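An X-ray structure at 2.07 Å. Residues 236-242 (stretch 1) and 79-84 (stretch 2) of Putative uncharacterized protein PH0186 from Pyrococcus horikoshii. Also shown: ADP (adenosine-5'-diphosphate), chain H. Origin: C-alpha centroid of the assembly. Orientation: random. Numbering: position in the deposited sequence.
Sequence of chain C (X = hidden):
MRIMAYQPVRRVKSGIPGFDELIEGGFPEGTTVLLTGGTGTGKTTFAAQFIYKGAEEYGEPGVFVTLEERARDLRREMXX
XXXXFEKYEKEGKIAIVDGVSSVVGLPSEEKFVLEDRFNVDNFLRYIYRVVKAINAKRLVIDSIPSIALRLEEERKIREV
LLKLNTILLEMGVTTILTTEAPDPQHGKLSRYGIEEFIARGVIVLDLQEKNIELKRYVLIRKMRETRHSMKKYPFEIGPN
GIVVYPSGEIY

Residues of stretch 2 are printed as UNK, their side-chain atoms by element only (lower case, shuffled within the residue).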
# COMPACT_ATOMS: atom_id res chain seq x y z
N GLU C 236 8.73 -32.73 3.28
CA GLU C 236 7.44 -33.34 3.25
C GLU C 236 6.92 -33.50 4.65
O GLU C 236 7.67 -33.75 5.57
CB GLU C 236 7.51 -34.73 2.62
CG GLU C 236 7.28 -34.72 1.11
CD GLU C 236 7.17 -36.15 0.59
OE1 GLU C 236 6.36 -36.40 -0.37
OE2 GLU C 236 7.90 -37.02 1.19
N ILE C 237 5.59 -33.41 4.73
CA ILE C 237 4.82 -33.84 5.88
C ILE C 237 4.28 -35.22 5.59
O ILE C 237 3.32 -35.39 4.85
CB ILE C 237 3.65 -32.86 6.13
CG1 ILE C 237 4.20 -31.44 6.24
CG2 ILE C 237 2.86 -33.28 7.40
CD1 ILE C 237 3.14 -30.37 6.74
N GLY C 238 4.90 -36.21 6.21
CA GLY C 238 4.62 -37.62 5.94
C GLY C 238 3.81 -38.26 7.05
O GLY C 238 3.46 -37.58 8.03
N PRO C 239 3.52 -39.57 6.91
CA PRO C 239 2.78 -40.30 7.95
C PRO C 239 3.49 -40.33 9.28
O PRO C 239 2.81 -40.58 10.26
CB PRO C 239 2.64 -41.73 7.39
CG PRO C 239 3.73 -41.86 6.37
CD PRO C 239 3.91 -40.45 5.78
N ASN C 240 4.79 -40.08 9.33
CA ASN C 240 5.48 -39.91 10.60
C ASN C 240 6.00 -38.49 10.79
O ASN C 240 6.96 -38.31 11.44
CB ASN C 240 6.60 -40.98 10.79
CG ASN C 240 6.06 -42.42 10.70
OD1 ASN C 240 6.24 -43.08 9.68
ND2 ASN C 240 5.34 -42.88 11.74
N GLY C 241 5.32 -37.48 10.29
CA GLY C 241 5.71 -36.08 10.49
C GLY C 241 6.64 -35.49 9.43
O GLY C 241 6.75 -35.99 8.31
N ILE C 242 7.33 -34.42 9.79
CA ILE C 242 8.21 -33.75 8.84
C ILE C 242 9.47 -34.57 8.60
O ILE C 242 10.05 -35.15 9.55
CB ILE C 242 8.56 -32.33 9.31
CG1 ILE C 242 7.28 -31.52 9.42
CG2 ILE C 242 9.50 -31.66 8.33
CD1 ILE C 242 7.48 -30.08 9.78
N UNK C 79 -2.04 -37.59 16.78
CA UNK C 79 -2.18 -39.03 16.71
C UNK C 79 -2.10 -39.54 15.27
O UNK C 79 -1.66 -40.67 15.08
c UNK C 79 -3.48 -39.51 17.35
N UNK C 80 -2.45 -38.70 14.28
CA UNK C 80 -2.40 -39.10 12.89
C UNK C 80 -0.98 -39.26 12.36
O UNK C 80 -0.77 -39.87 11.31
o UNK C 80 -2.74 -36.84 11.77
c UNK C 80 -3.28 -38.17 11.99
N UNK C 81 0.00 -38.71 13.07
CA UNK C 81 1.42 -39.02 12.85
C UNK C 81 1.95 -40.19 13.72
O UNK C 81 3.15 -40.50 13.73
c UNK C 81 1.26 -34.38 11.84
c UNK C 81 1.29 -34.57 10.45
c UNK C 81 1.96 -36.63 12.15
c UNK C 81 2.30 -37.77 13.07
c UNK C 81 1.62 -35.82 9.95
c UNK C 81 1.95 -36.81 10.78
c UNK C 81 1.60 -35.41 12.66
N UNK C 82 1.10 -40.84 14.47
CA UNK C 82 1.59 -41.84 15.40
C UNK C 82 2.10 -41.29 16.71
O UNK C 82 2.76 -42.02 17.44
N UNK C 83 1.82 -40.02 17.03
CA UNK C 83 2.39 -39.42 18.24
C UNK C 83 1.33 -39.44 19.30
O UNK C 83 0.23 -38.85 19.15
c UNK C 83 5.14 -34.80 14.30
c UNK C 83 4.22 -36.65 16.11
c UNK C 83 5.29 -36.94 15.24
c UNK C 83 3.66 -35.37 16.08
n UNK C 83 5.67 -38.23 15.47
c UNK C 83 2.95 -37.99 18.04
c UNK C 83 4.12 -34.47 15.19
c UNK C 83 3.98 -37.83 16.90
c UNK C 83 4.88 -38.76 16.46
c UNK C 83 5.73 -36.03 14.30
N UNK C 84 1.69 -40.12 20.39
CA UNK C 84 0.85 -40.31 21.57
C UNK C 84 1.20 -39.27 22.66
O UNK C 84 1.99 -39.50 23.60
c UNK C 84 1.05 -41.76 22.07
o UNK C 84 -0.70 -41.36 23.69
o UNK C 84 -0.24 -43.39 23.34
c UNK C 84 -0.02 -42.20 23.08
PB ADP H . 0.19 -24.36 9.91
O1B ADP H . 1.39 -23.77 9.30
O2B ADP H . -1.10 -23.68 9.45
O3B ADP H . 0.26 -24.39 11.48
PA ADP H . 0.02 -27.28 10.01
O1A ADP H . 1.23 -27.74 10.84
O2A ADP H . -1.28 -27.29 10.79
O3A ADP H . 0.26 -25.85 9.27
O5' ADP H . 0.02 -28.24 8.74
C5' ADP H . -1.05 -29.08 8.44
C4' ADP H . -0.80 -29.81 7.14
O4' ADP H . -0.06 -31.00 7.24
C3' ADP H . -2.13 -30.16 6.50
O3' ADP H . -2.64 -28.98 5.89
C2' ADP H . -1.74 -31.32 5.59
O2' ADP H . -1.26 -30.89 4.37
C1' ADP H . -0.57 -31.98 6.33
N9 ADP H . -0.98 -33.12 7.17
C8 ADP H . -1.76 -33.07 8.32
N7 ADP H . -1.88 -34.32 8.82
C5 ADP H . -1.23 -35.17 7.97
C6 ADP H . -1.03 -36.55 7.98
N6 ADP H . -1.28 -37.27 9.08
N1 ADP H . -0.27 -37.12 6.96
C2 ADP H . 0.28 -36.34 5.95
N3 ADP H . 0.08 -34.95 5.95
C4 ADP H . -0.65 -34.40 6.94

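Position 79 carries a single side-chain carbon, which is therefore the CB, and no atom beyond it. It is out of reach of stretch 1 and makes no contact there. A lone methyl group identifies Ala79. Its contribution is through the backbone: its carbonyl oxygen opens a type I turn that closes three residues later.

At position 80 the side chain is one carbon followed by one oxygen, unbranched. It too does not touch stretch 1, but the oxygen sits 3.1 Å from N6 of ADP. A two-atom side chain ending in a single oxygen is that of serine, and Ser80 takes the p rotamer. ADP N6 donates a hydrogen bond to Ser80 OG at 3.1 Å. Toward stretch 1 there is only a backbone approach, with Ser80 O 3.8 Å from Pro239 O.

Position 81 has seven side-chain carbons, one linking atom and a six-membered ring, with no heteroatom. The ring lies against Gly241 CA, Gly238 O and Ile237 CG2 of stretch 1. No hydroxyl oxygen is attached to the ring, which excludes tyrosine, and the residue is Phe81. It gives up 89 Å² to stretch 1, the largest share of any residue in the contact. Its ring rests against the turn from Gly238 to Gly241: Gly241 CA lies over one face, 4.2 Å from the ring centroid and 25° off the normal, a CH-pi contact. The carbonyl oxygen of Gly238 meets the ring edge, with Gly238 O 3.2 Å from Phe81 CE1, and Ile237 CG2 packs against Phe81 CZ at 3.7 Å. In the backbone, Phe81 CA points a hydrogen at Pro239 O across 3.3 Å.

Position 82 shows no side-chain atoms at all and is Gly82. Its phi of 82° is positive, as expected where a helix ends in a Schellman motif, and a CB at these angles would be jammed against the preceding carbonyl. Gly82 N completes the turn by bonding to Ala79 O at 2.8 Å.

Position 83 bears one carbon and then fused five- and six-membered rings holding eight carbons and one nitrogen. A carbon of the six-membered ring comes near Gly241 CA. Only tryptophan has this indole, so the residue is Trp83. Its CB points sideways, yet the ring end comes nearer, bringing Trp83 CZ2 to 3.8 Å from Gly241 CA. An ideal CB on Gly241 would lie 2.5 Å from Trp83 CZ2, a clash.

Position 84 has two carbons, the second carrying two oxygens: a short carboxylate, hence Asp84. It is out of reach of stretch 1 and instead caps the helix that follows.

The contact, 250 Å² in all, contains no hydrogen bond between the stretches. Stretch 1 folds its own turn, with Gly238 N to Gly241 O at 2.8 Å and Gly241 N to Gly238 O at 2.9 Å, and presents glycine backbone to two aromatic rings. Phe81 also reaches the nucleotide, with Phe81 CE1 3.4 Å from ADP N6, while Ile237 CD1 approaches ADP O4' at 3.3 Å, so both stretches meet around the bound ADP.

Stretch 2 79-84: ASFGWD
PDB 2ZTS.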